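Local atomic coordinates of ABC transporter permease (Klebsiella pneumoniae, PDB entry 5NUP), a protein that probably helps keep the outer membrane asymmetric, as an MlaA-family lipoprotein that removes misplaced phospholipids from its outer leaflet. Residues Arg13-Glu18 and Gly130-Leu135; Gly19-Met24 and Asp193-Met198; Thr60-Glu65 and Thr86-Asn91. One frame throughout, in Å; residues are numbered along the deposited sequence.

Contact 1 (Arg13-Glu18 and Gly130-Leu135)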
ATOM      1  N   ARG F  13       9.372  37.785  64.871  1.00130.36           N
ATOM      2  CA  ARG F  13       9.594  36.616  64.022  1.00134.22           C
ATOM      3  C   ARG F  13      11.043  36.115  64.195  1.00144.74           C
ATOM      4  O   ARG F  13      11.863  36.217  63.273  1.00151.76           O
ATOM      5  CB  ARG F  13       9.284  36.953  62.547  1.00128.22           C
ATOM      6  CG  ARG F  13       9.612  35.838  61.538  1.00122.39           C
ATOM      7  CD  ARG F  13       9.144  36.151  60.127  1.00119.54           C
ATOM      8  NE  ARG F  13       7.920  35.442  59.741  1.00123.53           N
ATOM      9  CZ  ARG F  13       7.791  34.116  59.646  1.00123.00           C
ATOM     10  NH1 ARG F  13       8.818  33.318  59.906  1.00122.24           N
ATOM     11  NH2 ARG F  13       6.627  33.580  59.277  1.00120.11           N
ATOM     12  N   SER F  14      11.349  35.586  65.387  1.00146.63           N
ATOM     13  CA  SER F  14      12.683  35.060  65.665  1.00144.72           C
ATOM     14  C   SER F  14      13.753  36.074  65.276  1.00143.19           C
ATOM     15  O   SER F  14      13.995  37.058  65.985  1.00147.54           O
ATOM     16  CB  SER F  14      12.928  33.734  64.927  1.00145.83           C
ATOM     17  OG  SER F  14      11.754  32.943  64.840  1.00145.04           O
ATOM     18  N   ASP F  15      14.370  35.834  64.123  1.00129.23           N
ATOM     19  CA  ASP F  15      15.422  36.638  63.515  1.00117.35           C
ATOM     20  C   ASP F  15      16.526  36.885  64.534  1.00108.25           C
ATOM     21  O   ASP F  15      16.758  38.031  64.951  1.00102.07           O
ATOM     22  CB  ASP F  15      14.875  37.959  62.964  1.00108.79           C
ATOM     23  CG  ASP F  15      15.533  38.347  61.636  1.00103.71           C
ATOM     24  OD1 ASP F  15      16.608  37.791  61.315  1.00100.49           O
ATOM     25  OD2 ASP F  15      14.959  39.177  60.898  1.00100.81           O
ATOM     26  N   PRO F  16      17.248  35.832  64.933  1.00109.84           N
ATOM     27  CA  PRO F  16      18.425  36.046  65.784  1.00106.57           C
ATOM     28  C   PRO F  16      19.508  36.852  65.096  1.00101.75           C
ATOM     29  O   PRO F  16      20.264  37.554  65.774  1.00102.66           O
ATOM     30  CB  PRO F  16      18.914  34.616  66.072  1.00108.31           C
ATOM     31  CG  PRO F  16      17.760  33.715  65.742  1.00103.34           C
ATOM     32  CD  PRO F  16      17.040  34.404  64.630  1.00103.78           C
ATOM     33  N   LEU F  17      19.602  36.783  63.766  1.00 97.21           N
ATOM     34  CA  LEU F  17      20.621  37.518  63.031  1.00 96.93           C
ATOM     35  C   LEU F  17      20.067  38.744  62.313  1.00 91.80           C
ATOM     36  O   LEU F  17      20.675  39.221  61.350  1.00 89.05           O
ATOM     37  CB  LEU F  17      21.325  36.599  62.033  1.00 93.73           C
ATOM     38  CG  LEU F  17      21.957  35.282  62.464  1.00 91.46           C
ATOM     39  CD1 LEU F  17      21.202  34.078  61.898  1.00 86.75           C
ATOM     40  CD2 LEU F  17      23.429  35.343  61.966  1.00 87.91           C
ATOM     41  N   GLU F  18      18.962  39.306  62.805  1.00 94.47           N
ATOM     42  CA  GLU F  18      18.407  40.506  62.188  1.00 95.02           C
ATOM     43  C   GLU F  18      19.449  41.608  62.052  1.00101.25           C
ATOM     44  O   GLU F  18      19.530  42.267  61.007  1.00105.95           O
ATOM     45  CB  GLU F  18      17.212  40.991  62.998  1.00 98.86           C
ATOM     46  CG  GLU F  18      16.797  42.398  62.671  1.00101.79           C
ATOM     47  CD  GLU F  18      15.433  42.710  63.210  1.00108.76           C
ATOM     48  OE1 GLU F  18      14.863  43.746  62.811  1.00112.04           O
ATOM     49  OE2 GLU F  18      14.938  41.920  64.043  1.00110.34           O
ATOM     50  N   GLY F 130      14.198  27.797  60.731  1.00105.37           N
ATOM     51  CA  GLY F 130      15.412  28.085  61.439  1.00105.65           C
ATOM     52  C   GLY F 130      15.442  29.587  61.580  1.00111.67           C
ATOM     53  O   GLY F 130      14.393  30.231  61.670  1.00117.28           O
ATOM     54  N   PRO F 131      16.619  30.179  61.567  1.00115.00           N
ATOM     55  CA  PRO F 131      16.701  31.645  61.594  1.00115.44           C
ATOM     56  C   PRO F 131      16.130  32.312  60.347  1.00105.70           C
ATOM     57  O   PRO F 131      14.950  32.185  60.014  1.00114.87           O
ATOM     58  CB  PRO F 131      18.209  31.901  61.714  1.00121.61           C
ATOM     59  CG  PRO F 131      18.776  30.614  62.248  1.00118.94           C
ATOM     60  CD  PRO F 131      17.946  29.549  61.622  1.00116.12           C
ATOM     61  N   TYR F 132      16.990  33.063  59.684  1.00 85.84           N
ATOM     62  CA  TYR F 132      16.766  33.678  58.390  1.00 82.80           C
ATOM     63  C   TYR F 132      18.089  34.357  58.073  1.00 91.30           C
ATOM     64  O   TYR F 132      18.275  35.540  58.380  1.00102.59           O
ATOM     65  CB  TYR F 132      15.602  34.687  58.392  1.00 82.41           C
ATOM     66  CG  TYR F 132      15.578  35.598  57.167  1.00 93.94           C
ATOM     67  CD1 TYR F 132      14.966  36.848  57.196  1.00 99.19           C
ATOM     68  CD2 TYR F 132      16.177  35.206  55.973  1.00101.76           C
ATOM     69  CE1 TYR F 132      14.967  37.684  56.060  1.00 97.76           C
ATOM     70  CE2 TYR F 132      16.186  36.026  54.854  1.00103.75           C
ATOM     71  CZ  TYR F 132      15.579  37.254  54.892  1.00 99.44           C
ATOM     72  OH  TYR F 132      15.601  38.022  53.747  1.00 94.76           O
ATOM     73  N   VAL F 133      18.999  33.648  57.432  1.00 79.07           N
ATOM     74  CA  VAL F 133      20.267  34.269  57.100  1.00 78.00           C
ATOM     75  C   VAL F 133      19.997  35.184  55.917  1.00 77.07           C
ATOM     76  O   VAL F 133      19.048  34.987  55.160  1.00 76.57           O
ATOM     77  CB  VAL F 133      21.343  33.197  56.799  1.00 76.94           C
ATOM     78  CG1 VAL F 133      22.716  33.809  56.665  1.00 76.48           C
ATOM     79  CG2 VAL F 133      21.363  32.115  57.879  1.00 82.39           C
ATOM     80  N   GLN F 134      20.776  36.241  55.787  1.00 78.75           N
ATOM     81  CA  GLN F 134      20.756  37.029  54.569  1.00 77.64           C
ATOM     82  C   GLN F 134      22.160  37.044  53.998  1.00 75.02           C
ATOM     83  O   GLN F 134      23.103  37.460  54.677  1.00 78.89           O
ATOM     84  CB  GLN F 134      20.272  38.452  54.817  1.00 77.40           C
ATOM     85  CG  GLN F 134      20.576  39.321  53.647  1.00 80.67           C
ATOM     86  CD  GLN F 134      19.313  39.613  52.921  1.00 82.53           C
ATOM     87  OE1 GLN F 134      18.239  39.317  53.438  1.00 88.01           O
ATOM     88  NE2 GLN F 134      19.415  40.091  51.689  1.00 79.56           N
ATOM     89  N   LEU F 135      22.289  36.619  52.822  1.00 79.54           N
ATOM     90  CA  LEU F 135      23.689  36.574  52.465  1.00 81.03           C
ATOM     91  C   LEU F 135      24.038  37.716  51.518  1.00 80.57           C
ATOM     92  O   LEU F 135      23.182  38.202  50.765  1.00 79.27           O
ATOM     93  CB  LEU F 135      24.047  35.249  51.783  1.00 80.63           C
ATOM     94  CG  LEU F 135      24.154  33.906  52.504  1.00 76.33           C
ATOM     95  CD1 LEU F 135      25.363  33.894  53.421  1.00 72.45           C
ATOM     96  CD2 LEU F 135      22.912  33.601  53.255  1.00 83.68           C
TER

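Contact 2 (Gly19-Met24 and Asp193-Met198)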
ATOM      1  N   GLY F  19      20.264  41.810  63.090  1.00 96.40           N
ATOM      2  CA  GLY F  19      21.327  42.796  62.996  1.00 89.67           C
ATOM      3  C   GLY F  19      22.288  42.484  61.867  1.00 93.38           C
ATOM      4  O   GLY F  19      22.563  43.334  61.016  1.00 92.64           O
ATOM      5  N   PHE F  20      22.798  41.245  61.835  1.00 93.58           N
ATOM      6  CA  PHE F  20      23.603  40.784  60.707  1.00 85.26           C
ATOM      7  C   PHE F  20      22.855  40.945  59.388  1.00 85.70           C
ATOM      8  O   PHE F  20      23.445  41.372  58.384  1.00 81.79           O
ATOM      9  CB  PHE F  20      24.049  39.333  60.954  1.00 88.46           C
ATOM     10  CG  PHE F  20      24.761  38.676  59.788  1.00 90.24           C
ATOM     11  CD1 PHE F  20      26.128  38.438  59.848  1.00 89.11           C
ATOM     12  CD2 PHE F  20      24.074  38.337  58.617  1.00 83.89           C
ATOM     13  CE1 PHE F  20      26.794  37.858  58.777  1.00 90.58           C
ATOM     14  CE2 PHE F  20      24.725  37.749  57.544  1.00 78.37           C
ATOM     15  CZ  PHE F  20      26.086  37.506  57.617  1.00 81.35           C
ATOM     16  N   ASN F  21      21.570  40.572  59.363  1.00 89.68           N
ATOM     17  CA  ASN F  21      20.827  40.518  58.105  1.00 86.12           C
ATOM     18  C   ASN F  21      20.663  41.896  57.480  1.00 94.08           C
ATOM     19  O   ASN F  21      20.920  42.071  56.283  1.00101.80           O
ATOM     20  CB  ASN F  21      19.469  39.865  58.323  1.00 82.97           C
ATOM     21  CG  ASN F  21      19.600  38.442  58.753  1.00 82.05           C
ATOM     22  OD1 ASN F  21      20.631  37.814  58.503  1.00 80.91           O
ATOM     23  ND2 ASN F  21      18.563  37.906  59.383  1.00 83.09           N
ATOM     24  N   ARG F  22      20.239  42.895  58.264  1.00 89.43           N
ATOM     25  CA  ARG F  22      20.031  44.216  57.673  1.00 85.82           C
ATOM     26  C   ARG F  22      21.324  44.811  57.158  1.00 89.55           C
ATOM     27  O   ARG F  22      21.295  45.655  56.252  1.00 84.37           O
ATOM     28  CB  ARG F  22      19.394  45.186  58.646  1.00 87.28           C
ATOM     29  CG  ARG F  22      17.905  45.167  58.620  1.00 88.21           C
ATOM     30  CD  ARG F  22      17.401  46.029  59.733  1.00 90.64           C
ATOM     31  NE  ARG F  22      16.107  46.624  59.431  1.00 92.02           N
ATOM     32  CZ  ARG F  22      14.995  46.373  60.108  1.00 98.40           C
ATOM     33  NH1 ARG F  22      13.865  46.970  59.768  1.00 94.72           N
ATOM     34  NH2 ARG F  22      15.012  45.525  61.126  1.00104.81           N
ATOM     35  N   THR F  23      22.457  44.370  57.706  1.00 94.33           N
ATOM     36  CA  THR F  23      23.742  44.828  57.199  1.00 91.69           C
ATOM     37  C   THR F  23      24.009  44.265  55.808  1.00 85.50           C
ATOM     38  O   THR F  23      24.407  45.011  54.906  1.00 81.30           O
ATOM     39  CB  THR F  23      24.854  44.422  58.176  1.00 89.61           C
ATOM     40  OG1 THR F  23      24.912  45.354  59.264  1.00 85.48           O
ATOM     41  CG2 THR F  23      26.218  44.341  57.479  1.00 82.50           C
ATOM     42  N   MET F  24      23.752  42.962  55.596  1.00 82.97           N
ATOM     43  CA  MET F  24      23.922  42.414  54.251  1.00 79.59           C
ATOM     44  C   MET F  24      22.872  42.941  53.282  1.00 79.79           C
ATOM     45  O   MET F  24      23.173  43.132  52.101  1.00 78.09           O
ATOM     46  CB  MET F  24      23.887  40.885  54.232  1.00 77.94           C
ATOM     47  CG  MET F  24      24.882  40.189  55.124  1.00 82.51           C
ATOM     48  SD  MET F  24      26.417  41.051  55.452  1.00 99.91           S
ATOM     49  CE  MET F  24      27.108  41.381  53.848  1.00103.83           C
ATOM     50  N   ASP F 193      10.917  50.760  55.405  1.00133.01           N
ATOM     51  CA  ASP F 193      11.600  49.521  55.777  1.00124.69           C
ATOM     52  C   ASP F 193      11.603  48.490  54.646  1.00121.53           C
ATOM     53  O   ASP F 193      10.802  47.544  54.639  1.00118.96           O
ATOM     54  CB  ASP F 193      10.976  48.971  57.064  1.00115.79           C
ATOM     55  CG  ASP F 193      11.952  48.151  57.879  1.00107.98           C
ATOM     56  OD1 ASP F 193      13.097  47.947  57.420  1.00105.56           O
ATOM     57  OD2 ASP F 193      11.611  47.796  59.032  1.00105.07           O
ATOM     58  N   PRO F 194      12.508  48.638  53.678  1.00119.32           N
ATOM     59  CA  PRO F 194      12.555  47.701  52.553  1.00110.99           C
ATOM     60  C   PRO F 194      13.198  46.375  52.913  1.00110.80           C
ATOM     61  O   PRO F 194      13.320  45.507  52.041  1.00109.05           O
ATOM     62  CB  PRO F 194      13.404  48.456  51.512  1.00111.82           C
ATOM     63  CG  PRO F 194      13.445  49.897  52.000  1.00115.16           C
ATOM     64  CD  PRO F 194      13.436  49.765  53.485  1.00115.87           C
ATOM     65  N   TYR F 195      13.665  46.223  54.157  1.00113.57           N
ATOM     66  CA  TYR F 195      14.129  44.923  54.635  1.00108.32           C
ATOM     67  C   TYR F 195      12.952  44.061  55.061  1.00107.98           C
ATOM     68  O   TYR F 195      12.960  42.840  54.855  1.00103.47           O
ATOM     69  CB  TYR F 195      15.111  45.083  55.802  1.00103.36           C
ATOM     70  CG  TYR F 195      15.421  43.777  56.517  1.00103.08           C
ATOM     71  CD1 TYR F 195      16.436  42.935  56.070  1.00101.92           C
ATOM     72  CD2 TYR F 195      14.693  43.381  57.633  1.00111.40           C
ATOM     73  CE1 TYR F 195      16.718  41.731  56.721  1.00102.66           C
ATOM     74  CE2 TYR F 195      14.963  42.176  58.285  1.00110.84           C
ATOM     75  CZ  TYR F 195      15.975  41.357  57.829  1.00 99.07           C
ATOM     76  OH  TYR F 195      16.237  40.172  58.490  1.00 84.96           O
ATOM     77  N   ILE F 196      11.943  44.690  55.673  1.00110.37           N
ATOM     78  CA  ILE F 196      10.778  43.963  56.166  1.00107.61           C
ATOM     79  C   ILE F 196       9.959  43.381  55.021  1.00101.12           C
ATOM     80  O   ILE F 196       9.472  42.248  55.108  1.00 98.00           O
ATOM     81  CB  ILE F 196       9.920  44.872  57.060  1.00100.09           C
ATOM     82  CG1 ILE F 196      10.630  45.082  58.390  1.00 94.38           C
ATOM     83  CG2 ILE F 196       8.516  44.291  57.236  1.00108.66           C
ATOM     84  CD1 ILE F 196      11.309  43.862  58.921  1.00 92.99           C
ATOM     85  N   LEU F 197       9.786  44.139  53.936  1.00 99.57           N
ATOM     86  CA  LEU F 197       9.001  43.624  52.819  1.00 97.19           C
ATOM     87  C   LEU F 197       9.689  42.429  52.190  1.00 86.88           C
ATOM     88  O   LEU F 197       9.067  41.384  51.980  1.00 85.36           O
ATOM     89  CB  LEU F 197       8.796  44.719  51.780  1.00101.63           C
ATOM     90  CG  LEU F 197       7.782  45.741  52.266  1.00107.49           C
ATOM     91  CD1 LEU F 197       7.662  46.853  51.251  1.00116.43           C
ATOM     92  CD2 LEU F 197       6.441  45.092  52.547  1.00105.74           C
ATOM     93  N   MET F 198      10.986  42.554  51.942  1.00 86.30           N
ATOM     94  CA  MET F 198      11.731  41.460  51.360  1.00 89.96           C
ATOM     95  C   MET F 198      11.725  40.239  52.267  1.00 97.72           C
ATOM     96  O   MET F 198      11.755  39.101  51.779  1.00105.15           O
ATOM     97  CB  MET F 198      13.133  41.955  51.010  1.00 92.42           C
ATOM     98  CG  MET F 198      14.076  40.872  50.646  1.00104.37           C
ATOM     99  SD  MET F 198      14.889  40.011  51.994  1.00117.18           S
ATOM    100  CE  MET F 198      16.442  39.840  51.146  1.00118.57           C
TER

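Contact 3 (Thr60-Glu65 and Thr86-Asn91)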
ATOM      1  N   THR F  60      16.410  25.749  31.961  1.00 72.92           N
ATOM      2  CA  THR F  60      16.893  25.557  33.329  1.00 65.77           C
ATOM      3  C   THR F  60      15.777  25.024  34.212  1.00 67.78           C
ATOM      4  O   THR F  60      16.000  24.106  35.011  1.00 73.10           O
ATOM      5  CB  THR F  60      17.464  26.861  33.937  1.00 56.50           C
ATOM      6  OG1 THR F  60      16.565  27.964  33.750  1.00 55.94           O
ATOM      7  CG2 THR F  60      18.825  27.206  33.346  1.00 54.90           C
ATOM      8  N   SER F  61      14.568  25.593  34.072  1.00 63.31           N
ATOM      9  CA  SER F  61      13.379  25.095  34.762  1.00 57.02           C
ATOM     10  C   SER F  61      13.203  23.598  34.585  1.00 56.72           C
ATOM     11  O   SER F  61      12.771  22.905  35.512  1.00 57.61           O
ATOM     12  CB  SER F  61      12.135  25.818  34.261  1.00 57.70           C
ATOM     13  OG  SER F  61      11.059  25.590  35.156  1.00 73.08           O
ATOM     14  N   ASN F  62      13.471  23.097  33.374  1.00 59.42           N
ATOM     15  CA  ASN F  62      13.287  21.687  33.071  1.00 59.14           C
ATOM     16  C   ASN F  62      14.226  20.814  33.892  1.00 62.55           C
ATOM     17  O   ASN F  62      13.867  19.681  34.233  1.00 68.23           O
ATOM     18  CB  ASN F  62      13.513  21.433  31.576  1.00 56.70           C
ATOM     19  CG  ASN F  62      12.908  20.105  31.105  1.00 58.74           C
ATOM     20  OD1 ASN F  62      11.680  19.941  31.070  1.00 54.54           O
ATOM     21  ND2 ASN F  62      13.769  19.149  30.771  1.00 53.55           N
ATOM     22  N   LEU F  63      15.416  21.320  34.239  1.00 55.54           N
ATOM     23  CA  LEU F  63      16.348  20.521  35.034  1.00 55.99           C
ATOM     24  C   LEU F  63      15.808  20.216  36.429  1.00 64.35           C
ATOM     25  O   LEU F  63      16.317  19.310  37.103  1.00 74.30           O
ATOM     26  CB  LEU F  63      17.680  21.245  35.158  1.00 60.36           C
ATOM     27  CG  LEU F  63      18.502  21.605  33.918  1.00 60.17           C
ATOM     28  CD1 LEU F  63      19.841  22.199  34.364  1.00 54.77           C
ATOM     29  CD2 LEU F  63      18.755  20.373  33.045  1.00 54.04           C
ATOM     30  N   GLU F  64      14.781  20.944  36.869  1.00 61.58           N
ATOM     31  CA  GLU F  64      14.186  20.778  38.182  1.00 61.32           C
ATOM     32  C   GLU F  64      12.918  19.936  38.200  1.00 67.08           C
ATOM     33  O   GLU F  64      12.450  19.602  39.294  1.00 66.13           O
ATOM     34  CB  GLU F  64      13.862  22.145  38.763  1.00 66.67           C
ATOM     35  CG  GLU F  64      15.093  22.941  39.041  1.00 71.84           C
ATOM     36  CD  GLU F  64      14.782  24.208  39.743  1.00 77.38           C
ATOM     37  OE1 GLU F  64      13.838  24.194  40.560  1.00 76.00           O
ATOM     38  OE2 GLU F  64      15.443  25.221  39.425  1.00 85.23           O
ATOM     39  N   GLU F  65      12.343  19.581  37.030  1.00 68.77           N
ATOM     40  CA  GLU F  65      11.054  18.880  37.044  1.00 68.19           C
ATOM     41  C   GLU F  65      11.145  17.411  37.455  1.00 64.55           C
ATOM     42  O   GLU F  65      10.189  16.909  38.056  1.00 62.32           O
ATOM     43  CB  GLU F  65      10.326  19.001  35.700  1.00 59.31           C
ATOM     44  CG  GLU F  65      10.212  20.417  35.201  1.00 58.74           C
ATOM     45  CD  GLU F  65       8.875  21.021  35.588  1.00 62.74           C
ATOM     46  OE1 GLU F  65       8.109  20.304  36.257  1.00 62.95           O
ATOM     47  OE2 GLU F  65       8.590  22.198  35.259  1.00 67.73           O
ATOM     48  N   THR F  86       5.253  14.362  33.253  1.00 68.35           N
ATOM     49  CA  THR F  86       4.841  14.608  31.875  1.00 62.12           C
ATOM     50  C   THR F  86       5.554  15.830  31.334  1.00 62.79           C
ATOM     51  O   THR F  86       5.988  15.851  30.177  1.00 57.72           O
ATOM     52  CB  THR F  86       3.322  14.808  31.788  1.00 61.64           C
ATOM     53  OG1 THR F  86       2.641  13.699  32.402  1.00 67.63           O
ATOM     54  CG2 THR F  86       2.879  14.935  30.335  1.00 60.58           C
ATOM     55  N   ARG F  87       5.719  16.847  32.178  1.00 72.58           N
ATOM     56  CA  ARG F  87       6.456  18.030  31.761  1.00 67.25           C
ATOM     57  C   ARG F  87       7.890  17.666  31.403  1.00 57.14           C
ATOM     58  O   ARG F  87       8.369  17.997  30.319  1.00 55.88           O
ATOM     59  CB  ARG F  87       6.416  19.096  32.865  1.00 59.91           C
ATOM     60  CG  ARG F  87       5.187  19.982  32.817  1.00 60.20           C
ATOM     61  CD  ARG F  87       5.416  21.263  33.565  1.00 65.70           C
ATOM     62  NE  ARG F  87       6.628  21.889  33.058  1.00 75.87           N
ATOM     63  CZ  ARG F  87       6.669  22.769  32.069  1.00 73.11           C
ATOM     64  NH1 ARG F  87       5.561  23.143  31.443  1.00 74.97           N
ATOM     65  NH2 ARG F  87       7.836  23.245  31.693  1.00 68.32           N
ATOM     66  N   PHE F  88       8.571  16.920  32.271  1.00 57.62           N
ATOM     67  CA  PHE F  88       9.959  16.595  31.979  1.00 56.65           C
ATOM     68  C   PHE F  88      10.079  15.771  30.703  1.00 65.54           C
ATOM     69  O   PHE F  88      10.967  16.013  29.879  1.00 54.53           O
ATOM     70  CB  PHE F  88      10.610  15.872  33.158  1.00 57.60           C
ATOM     71  CG  PHE F  88      12.010  15.465  32.881  1.00 56.85           C
ATOM     72  CD1 PHE F  88      12.988  16.420  32.680  1.00 55.96           C
ATOM     73  CD2 PHE F  88      12.338  14.131  32.765  1.00 57.17           C
ATOM     74  CE1 PHE F  88      14.287  16.036  32.376  1.00 55.40           C
ATOM     75  CE2 PHE F  88      13.619  13.740  32.470  1.00 56.65           C
ATOM     76  CZ  PHE F  88      14.601  14.695  32.281  1.00 60.07           C
ATOM     77  N   PHE F  89       9.151  14.837  30.484  1.00 62.62           N
ATOM     78  CA  PHE F  89       9.310  13.869  29.403  1.00 58.21           C
ATOM     79  C   PHE F  89       8.980  14.500  28.053  1.00 59.21           C
ATOM     80  O   PHE F  89       9.801  14.475  27.127  1.00 53.31           O
ATOM     81  CB  PHE F  89       8.446  12.652  29.714  1.00 60.68           C
ATOM     82  CG  PHE F  89       8.075  11.825  28.528  1.00 63.09           C
ATOM     83  CD1 PHE F  89       9.051  11.219  27.736  1.00 55.84           C
ATOM     84  CD2 PHE F  89       6.736  11.572  28.252  1.00 62.23           C
ATOM     85  CE1 PHE F  89       8.691  10.428  26.671  1.00 55.18           C
ATOM     86  CE2 PHE F  89       6.374  10.771  27.197  1.00 60.13           C
ATOM     87  CZ  PHE F  89       7.350  10.202  26.403  1.00 58.49           C
ATOM     88  N   LEU F  90       7.821  15.151  27.952  1.00 61.97           N
ATOM     89  CA  LEU F  90       7.501  15.868  26.727  1.00 57.55           C
ATOM     90  C   LEU F  90       8.550  16.921  26.394  1.00 60.72           C
ATOM     91  O   LEU F  90       9.022  16.980  25.252  1.00 53.74           O
ATOM     92  CB  LEU F  90       6.123  16.513  26.862  1.00 62.27           C
ATOM     93  CG  LEU F  90       4.974  15.556  27.174  1.00 59.32           C
ATOM     94  CD1 LEU F  90       3.645  16.298  27.059  1.00 56.79           C
ATOM     95  CD2 LEU F  90       5.014  14.365  26.214  1.00 60.36           C
ATOM     96  N   ASN F  91       8.987  17.709  27.387  1.00 60.39           N
ATOM     97  CA  ASN F  91       9.855  18.846  27.086  1.00 52.55           C
ATOM     98  C   ASN F  91      11.286  18.425  26.787  1.00 51.71           C
ATOM     99  O   ASN F  91      11.974  19.115  26.036  1.00 54.98           O
ATOM    100  CB  ASN F  91       9.876  19.832  28.246  1.00 53.35           C
ATOM    101  CG  ASN F  91       8.575  20.581  28.410  1.00 54.24           C
ATOM    102  OD1 ASN F  91       8.338  21.227  29.444  1.00 55.20           O
ATOM    103  ND2 ASN F  91       7.715  20.496  27.407  1.00 54.07           N
TER

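Contact 1 (Arg13-Glu18 and Gly130-Leu135)
Leu17 and Pro131 run alongside each other in the same direction and carry most of the apolar part of this contact. Leu17 CG lies anti to the carbonyl carbon (chi1 -54°), and the CD1 methyl beyond it rests 3.7 Å from CB of Pro131. Pro131 CB also takes CD of Pro16, 4.0 Å away, the two proline rings crossing at about a right angle. Further along, Leu17 CD1 just reaches CG2 of Val133 at 4.5 Å.

Polar groups lie beside one another without bonding across. Asp15 OD1 stays 4.1 Å from the carbonyl O of Tyr132. The carboxylate is engaged elsewhere, by Tyr195 and by a salt bridge with Arg199, while the Tyr132 hydroxyl is hydrogen-bonded to Ser140 OG.

Backbone bonding is local. A weak hydrogen bond of 3.3 Å from Glu18 N to Asp15 O closes a turn that brings Pro16 and Leu17 over the Pro131 side of the other segment.

This is a type I beta turn, Asp15 to Glu18, leading into helix 18-35 with Leu17 at the N-cap; it packs on the lead-in to strand 133-135, the first strand of a two-stranded antiparallel hairpin.

Contact 2 (Gly19-Met24 and Asp193-Met198)
Arg22 lies across Tyr195, and its chain can be followed outward from helix 18-35. Beyond CB, chi1 of -89° sets CG over one face of the Tyr195 ring, 3.7 Å from the centroid and 18° off the normal. This is a CH-pi contact, displaced toward the rim, with Tyr195 CG the nearest ring atom. The chain then runs extended from CG to NE, and NE passes 4.0 Å from Tyr195 CD2. That same CD2 sits over the centre of one guanidinium face, so the ring supports both the start and the end of the arginine.

At the tip, NH1 forms a salt bridge with the carboxylate of Asp193. It approaches both oxygens, with a weak hydrogen bond of 2.7 Å to OD1, and the carboxylate lies at the guanidinium edge, nearly coplanar with it. Ile196 CG1 comes within 4.0 Å of NH1, while NH2 turns back to Glu18 of its own helix in a second salt bridge.

The far end of Tyr195 meets the neighbouring residue. Asn21 ND2 gives a weak hydrogen bond of 3.4 Å to Tyr195 OH, whose stronger partner is Asp15, and Asn21 CB lies against the same oxygen.

The axes of the short segments 19-24 and 194-198 pass 10.8 Å apart at 102°: the N-terminal part of helix 18-35, the first of the chain, meets the start of helix 194-209, the last, in a near-perpendicular helix-helix packing, with Asp193, immediately before the second helix, taking the arginine.

Contact 3 (Thr60-Glu65 and Thr86-Asn91)
Glu65 and Arg87 join the type I beta turn between helix 50-62 and helix 65-74 to the face of helix 78-93, part of the mainly helical fold of this lipoprotein. The tight part of the contact has a buried ionic half and a packed half. In the first, chi2 of -96° turns CD of Glu65 toward Arg87, whose own chain is bent at chi3. The salt bridge between them includes a weak hydrogen bond, 3.0 Å from Arg87 NE to Glu65 OE2 with an angle of 137°.

Each partner has further bonds. Glu65 OE1 is hydrogen-bonded to His84 ND1, while Arg87 NH1 reaches Asp101 in a salt bridge and the carbonyl of Leu110. The buried Arg87 is probably stabilised as a cation by Glu65 and Asp101 together.

The packed half is formed by Phe88 against the turn. Phe88 CB rests 4.0 Å from Glu65 CB, and Asn62 ND2 approaches the ring from an oblique position, the amide and ring planes being within about 21° of parallel.

The looser side is the outward one. Phe88 remains partly exposed there, its side chain about 8 Å from a bound C8E detergent. Farther round helix 78-93, Thr86, Phe89 and Leu90 pack against the chain of another protein.

Asn62 sits between Phe88 and Asn91. Its ND2 comes 3.4 Å from Phe88 CD1 and is hydrogen-bonded to Thr92 OG1, while its OD1 lies 3.4 Å from CB of Asn91.

Contacts 1 and 2 form one continuous patch, their centres 10 Å apart, and along the chain their segments alternate. The link is direct: Asp15 OD2 lies 2.9 Å from Tyr195 OH, a probable hydrogen bond, and Asn21 reaches the backbone of Tyr132 and Gln134 through weak hydrogen bonds. The start of helix 18-35, the strand 133-135 lead-in and helix 194-209 are thereby tied together. Contact 3 stands on the opposite side of the chain's centre, its centre 33 Å from that of contact 1 and 35 Å from that of contact 2, and is nested within the loops both close. Of the three, it alone borders another protein chain and has a bound detergent nearby.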